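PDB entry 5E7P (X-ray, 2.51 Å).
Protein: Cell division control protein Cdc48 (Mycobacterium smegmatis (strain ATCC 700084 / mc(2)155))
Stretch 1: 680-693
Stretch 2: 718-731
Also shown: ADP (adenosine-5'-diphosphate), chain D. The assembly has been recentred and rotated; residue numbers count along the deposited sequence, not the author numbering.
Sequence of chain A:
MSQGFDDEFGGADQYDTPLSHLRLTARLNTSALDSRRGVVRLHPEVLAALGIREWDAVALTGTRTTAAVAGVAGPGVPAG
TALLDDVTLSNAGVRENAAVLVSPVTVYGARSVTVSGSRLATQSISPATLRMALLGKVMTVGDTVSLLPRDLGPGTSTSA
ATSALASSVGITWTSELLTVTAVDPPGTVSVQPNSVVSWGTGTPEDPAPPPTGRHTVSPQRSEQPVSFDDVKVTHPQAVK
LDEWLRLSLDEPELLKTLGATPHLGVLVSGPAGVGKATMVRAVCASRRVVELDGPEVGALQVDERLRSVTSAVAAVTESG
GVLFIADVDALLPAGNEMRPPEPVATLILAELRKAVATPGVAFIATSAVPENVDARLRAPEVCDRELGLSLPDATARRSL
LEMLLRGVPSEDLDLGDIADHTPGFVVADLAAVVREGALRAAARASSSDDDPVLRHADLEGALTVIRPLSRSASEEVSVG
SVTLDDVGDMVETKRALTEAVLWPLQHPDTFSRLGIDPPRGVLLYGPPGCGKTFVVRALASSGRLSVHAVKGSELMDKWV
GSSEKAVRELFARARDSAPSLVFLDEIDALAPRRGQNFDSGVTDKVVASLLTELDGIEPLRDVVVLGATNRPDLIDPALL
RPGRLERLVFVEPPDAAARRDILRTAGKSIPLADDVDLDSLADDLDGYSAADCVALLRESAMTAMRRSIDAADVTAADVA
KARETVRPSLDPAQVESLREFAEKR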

# COMPACT_ATOMS: atom_id res chain seq x y z
N SER A 680 -1.11 -22.22 29.95
CA SER A 680 -0.72 -23.62 29.99
C SER A 680 -0.64 -24.20 28.58
O SER A 680 0.20 -25.06 28.30
N LEU A 681 -1.51 -23.73 27.69
CA LEU A 681 -1.47 -24.13 26.29
C LEU A 681 -0.14 -23.76 25.66
O LEU A 681 0.42 -24.52 24.86
N ALA A 682 0.38 -22.59 26.01
CA ALA A 682 1.66 -22.13 25.48
C ALA A 682 2.80 -23.06 25.88
O ALA A 682 3.68 -23.35 25.08
N ASP A 683 2.76 -23.53 27.13
CA ASP A 683 3.80 -24.43 27.63
C ASP A 683 3.80 -25.76 26.89
O ASP A 683 4.83 -26.42 26.79
N ASP A 684 2.64 -26.16 26.37
CA ASP A 684 2.51 -27.43 25.68
C ASP A 684 2.82 -27.34 24.18
O ASP A 684 2.88 -28.36 23.50
N LEU A 685 3.02 -26.12 23.68
CA LEU A 685 3.22 -25.92 22.25
C LEU A 685 4.68 -25.81 21.83
O LEU A 685 5.03 -24.99 20.98
N ASP A 686 5.54 -26.64 22.42
CA ASP A 686 6.93 -26.68 22.00
C ASP A 686 7.03 -27.23 20.58
O ASP A 686 6.39 -28.23 20.25
N GLY A 687 7.81 -26.56 19.73
CA GLY A 687 7.95 -26.97 18.35
C GLY A 687 7.03 -26.21 17.42
O GLY A 687 7.15 -26.30 16.20
N TYR A 688 6.09 -25.47 18.00
CA TYR A 688 5.20 -24.62 17.22
C TYR A 688 5.86 -23.27 16.95
O TYR A 688 6.23 -22.56 17.88
N SER A 689 5.99 -22.92 15.67
CA SER A 689 6.49 -21.61 15.30
C SER A 689 5.42 -20.57 15.57
O SER A 689 4.30 -20.92 15.97
N ALA A 690 5.75 -19.30 15.35
CA ALA A 690 4.79 -18.22 15.52
C ALA A 690 3.59 -18.42 14.59
O ALA A 690 2.44 -18.27 15.00
N ALA A 691 3.87 -18.76 13.34
CA ALA A 691 2.83 -19.00 12.35
C ALA A 691 1.96 -20.19 12.75
O ALA A 691 0.75 -20.19 12.53
N ASP A 692 2.59 -21.20 13.34
CA ASP A 692 1.86 -22.39 13.80
C ASP A 692 0.85 -22.04 14.89
O ASP A 692 -0.26 -22.57 14.90
N CYS A 693 1.24 -21.14 15.79
CA CYS A 693 0.36 -20.71 16.88
C CYS A 693 -0.84 -19.94 16.33
O CYS A 693 -1.97 -20.17 16.74
N ASP A 718 -12.16 -28.13 21.30
CA ASP A 718 -11.96 -27.47 20.02
C ASP A 718 -10.47 -27.30 19.73
O ASP A 718 -10.02 -27.53 18.61
N VAL A 719 -9.73 -26.89 20.75
CA VAL A 719 -8.29 -26.72 20.62
C VAL A 719 -7.61 -28.07 20.44
O VAL A 719 -6.70 -28.21 19.62
N ALA A 720 -8.06 -29.07 21.19
CA ALA A 720 -7.51 -30.42 21.11
C ALA A 720 -7.68 -31.01 19.71
O ALA A 720 -6.78 -31.67 19.19
N LYS A 721 -8.83 -30.76 19.10
CA LYS A 721 -9.09 -31.22 17.74
C LYS A 721 -8.24 -30.44 16.73
O LYS A 721 -7.70 -31.01 15.80
N ALA A 722 -8.14 -29.13 16.94
CA ALA A 722 -7.34 -28.27 16.08
C ALA A 722 -5.88 -28.73 16.04
O ALA A 722 -5.23 -28.68 15.00
N ARG A 723 -5.38 -29.19 17.19
CA ARG A 723 -4.00 -29.65 17.30
C ARG A 723 -3.73 -30.91 16.49
O ARG A 723 -2.58 -31.29 16.28
N GLU A 724 -4.80 -31.57 16.04
CA GLU A 724 -4.65 -32.77 15.23
C GLU A 724 -4.27 -32.41 13.80
O GLU A 724 -3.54 -33.14 13.14
N THR A 725 -4.77 -31.27 13.32
CA THR A 725 -4.47 -30.81 11.97
C THR A 725 -3.32 -29.80 11.95
O THR A 725 -2.55 -29.74 10.99
N VAL A 726 -3.20 -29.01 13.01
CA VAL A 726 -2.10 -28.04 13.12
C VAL A 726 -0.95 -28.63 13.93
O VAL A 726 -1.00 -28.66 15.16
N ARG A 727 0.08 -29.07 13.23
CA ARG A 727 1.19 -29.78 13.86
C ARG A 727 2.41 -28.87 14.05
O ARG A 727 2.50 -27.82 13.41
N PRO A 728 3.33 -29.26 14.95
CA PRO A 728 4.59 -28.51 15.09
C PRO A 728 5.43 -28.62 13.82
O PRO A 728 5.49 -29.70 13.21
N SER A 729 6.09 -27.53 13.43
CA SER A 729 6.83 -27.50 12.17
C SER A 729 8.34 -27.32 12.36
O SER A 729 9.12 -27.53 11.43
N LEU A 730 8.75 -26.93 13.56
CA LEU A 730 10.16 -26.63 13.82
C LEU A 730 11.05 -27.87 13.96
O LEU A 730 10.73 -28.80 14.70
N ASP A 731 12.17 -27.86 13.25
CA ASP A 731 13.18 -28.90 13.36
C ASP A 731 14.24 -28.45 14.37
O ASP A 731 14.96 -27.48 14.12

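Along stretch 2 the contact opens at Val719, whose CA-to-CB bond points toward stretch 1. With chi1 at t, its CG1 lies 4.0 Å from CD1 of Leu681, a side chain (chi1 t, chi2 p) that starts sideways but brings its end nearer. The CA atoms of this pair are 9.2 Å apart, so the two helices meet here through side chains.

One turn on, Arg723 (m, t, p, chi4 179°) leaves sideways and reaches across. CD2 of Leu685 covers one face of its guanidinium, 4.0 Å from Arg723 NE, while Tyr688 OH sits at the guanidinium edge, 3.7 Å from the same NE.

Val726 points toward stretch 1 with chi1 t. Its CG1 is 4.0 Å from Tyr688 CE2 and 3.5 Å from Asp692 O, and its carbonyl O accepts a hydrogen bond from Tyr688 OH at 2.7 Å. Tyr688 begins away, yet chi1 m and chi2 68° bring its ring back to stretch 2.

Arg727 (m, m, m) points away; its NH1 folds back to Arg723 O at a very short 2.4 Å, placing a guanidinium face against Tyr688 OH. Pro728 follows, its N over one face of the Tyr688 ring and its CD 3.6 Å from Tyr688 CE1. Its CB is 3.5 Å from Gly687 O; an ideal CB on Gly687 would lie only 3.2 Å from Pro728 CB.

Ser729, chi1 p, donates from OG to Asp692 OD2 at a very short 2.3 Å. Asp692 (chi1 m) points toward stretch 2, and its OD2 also accepts from Ser689 N at 3.1 Å.

Leu730 (m, t) points toward stretch 1, and Leu730 CD1 lies 3.7 Å from Ser689 N. The backbone adds a hydrogen bond from Leu730 N to Gly687 O at 3.2 Å and 162°. Beyond this contact, Ala690 CB approaches ADP N7 at 3.3 Å.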

# COMPACT_ATOMS: atom_id res chain seq x y z
CB SER A 680 -1.70 -24.43 30.85
OG SER A 680 -3.04 -24.21 30.44
CB LEU A 681 -2.62 -23.48 25.51
CG LEU A 681 -2.66 -23.76 24.01
CD1 LEU A 681 -2.79 -25.25 23.75
CD2 LEU A 681 -3.78 -22.99 23.33
CB ALA A 682 1.94 -20.70 25.93
CB ASP A 683 3.63 -24.66 29.14
CG ASP A 683 4.07 -23.46 29.97
OD1 ASP A 683 5.28 -23.18 30.03
OD2 ASP A 683 3.18 -22.81 30.58
CB ASP A 684 1.11 -28.02 25.87
CG ASP A 684 0.86 -28.51 27.29
OD1 ASP A 684 1.85 -28.86 27.98
OD2 ASP A 684 -0.31 -28.56 27.71
CB LEU A 685 2.46 -24.67 21.77
CG LEU A 685 0.94 -24.75 21.69
CD1 LEU A 685 0.38 -23.44 21.15
CD2 LEU A 685 0.49 -25.92 20.83
CB ASP A 686 7.76 -27.53 22.96
CG ASP A 686 9.25 -27.29 22.83
OD1 ASP A 686 9.74 -26.25 23.33
OD2 ASP A 686 9.95 -28.14 22.23
CB TYR A 688 3.87 -24.42 17.94
CG TYR A 688 2.91 -25.58 17.83
CD1 TYR A 688 3.19 -26.79 18.44
CD2 TYR A 688 1.73 -25.46 17.11
CE1 TYR A 688 2.31 -27.86 18.33
CE2 TYR A 688 0.85 -26.51 17.00
CZ TYR A 688 1.15 -27.71 17.61
OH TYR A 688 0.27 -28.76 17.50
CB SER A 689 6.87 -21.58 13.82
OG SER A 689 5.71 -21.59 13.00
CB ALA A 690 5.45 -16.87 15.26
CB ALA A 691 3.43 -19.21 10.96
CB ASP A 692 2.82 -23.46 14.31
CG ASP A 692 3.55 -24.17 13.20
OD1 ASP A 692 2.97 -24.31 12.10
OD2 ASP A 692 4.70 -24.61 13.42
CB CYS A 693 1.13 -19.85 17.89
SG CYS A 693 2.50 -20.69 18.71
CB ASP A 718 -12.65 -26.10 20.01
CG ASP A 718 -14.16 -26.21 20.14
OD1 ASP A 718 -14.72 -27.25 19.74
OD2 ASP A 718 -14.78 -25.25 20.65
CB VAL A 719 -7.70 -26.00 21.85
CG1 VAL A 719 -6.19 -25.88 21.72
CG2 VAL A 719 -8.34 -24.63 22.01
CB ALA A 720 -8.16 -31.32 22.14
CB LYS A 721 -10.57 -31.09 17.39
CG LYS A 721 -10.91 -31.57 15.99
CD LYS A 721 -12.40 -31.43 15.70
CE LYS A 721 -12.73 -31.93 14.30
NZ LYS A 721 -14.19 -31.81 14.00
CB ALA A 722 -7.43 -26.83 16.54
CB ARG A 723 -3.62 -29.88 18.76
CG ARG A 723 -3.57 -28.62 19.60
CD ARG A 723 -2.86 -28.87 20.92
NE ARG A 723 -1.50 -29.36 20.70
CZ ARG A 723 -0.65 -29.64 21.68
NH1 ARG A 723 -1.01 -29.49 22.94
NH2 ARG A 723 0.57 -30.08 21.38
CB GLU A 724 -5.94 -33.60 15.24
CG GLU A 724 -6.37 -34.05 16.63
CD GLU A 724 -7.67 -34.84 16.61
OE1 GLU A 724 -8.22 -35.07 15.51
OE2 GLU A 724 -8.13 -35.24 17.70
CB THR A 725 -5.70 -30.19 11.28
OG1 THR A 725 -6.07 -28.97 11.94
CG2 THR A 725 -6.87 -31.16 11.33
CB VAL A 726 -2.57 -26.72 13.75
CG1 VAL A 726 -1.42 -25.72 13.76
CG2 VAL A 726 -3.76 -26.16 12.98
CB ARG A 727 1.57 -31.00 13.01
CG ARG A 727 0.42 -31.96 12.77
CD ARG A 727 -0.25 -32.34 14.08
NE ARG A 727 0.69 -32.95 15.02
CZ ARG A 727 0.48 -33.04 16.33
NH1 ARG A 727 -0.63 -32.55 16.86
NH2 ARG A 727 1.39 -33.62 17.11
CB PRO A 728 5.28 -29.21 16.26
CG PRO A 728 4.65 -30.57 16.33
CD PRO A 728 3.23 -30.35 15.93
CB SER A 729 6.28 -26.41 11.26
OG SER A 729 6.37 -25.14 11.88
CB LEU A 730 10.29 -25.76 15.07
CG LEU A 730 9.63 -24.37 14.99
CD1 LEU A 730 9.51 -23.76 16.37
CD2 LEU A 730 10.43 -23.46 14.07
CB ASP A 731 13.83 -29.17 12.00
CG ASP A 731 14.74 -30.39 12.00
OD1 ASP A 731 15.28 -30.76 13.07
OD2 ASP A 731 14.93 -30.99 10.92
PB ADP D . 9.37 -16.52 7.08
O1B ADP D . 8.56 -17.79 6.93
O2B ADP D . 10.02 -16.08 5.79
O3B ADP D . 10.29 -16.50 8.28
PA ADP D . 7.73 -14.90 8.78
O1A ADP D . 8.45 -15.68 9.86
O2A ADP D . 7.75 -13.39 8.79
O3A ADP D . 8.24 -15.39 7.33
O5' ADP D . 6.17 -15.33 8.84
C5' ADP D . 5.20 -14.67 8.03
C4' ADP D . 3.82 -14.88 8.65
O4' ADP D . 3.93 -15.51 9.94
C3' ADP D . 3.09 -13.57 8.87
O3' ADP D . 2.11 -13.36 7.85
C2' ADP D . 2.45 -13.67 10.23
O2' ADP D . 1.03 -13.83 10.09
C1' ADP D . 3.04 -14.91 10.89
N9 ADP D . 3.80 -14.47 12.08
C8 ADP D . 5.13 -14.62 12.25
N7 ADP D . 5.54 -14.12 13.44
C5 ADP D . 4.45 -13.63 14.06
C6 ADP D . 4.17 -12.96 15.35
N6 ADP D . 5.17 -12.71 16.23
N1 ADP D . 2.90 -12.61 15.62
C2 ADP D . 1.90 -12.85 14.75
N3 ADP D . 2.08 -13.46 13.56
C4 ADP D . 3.31 -13.87 13.16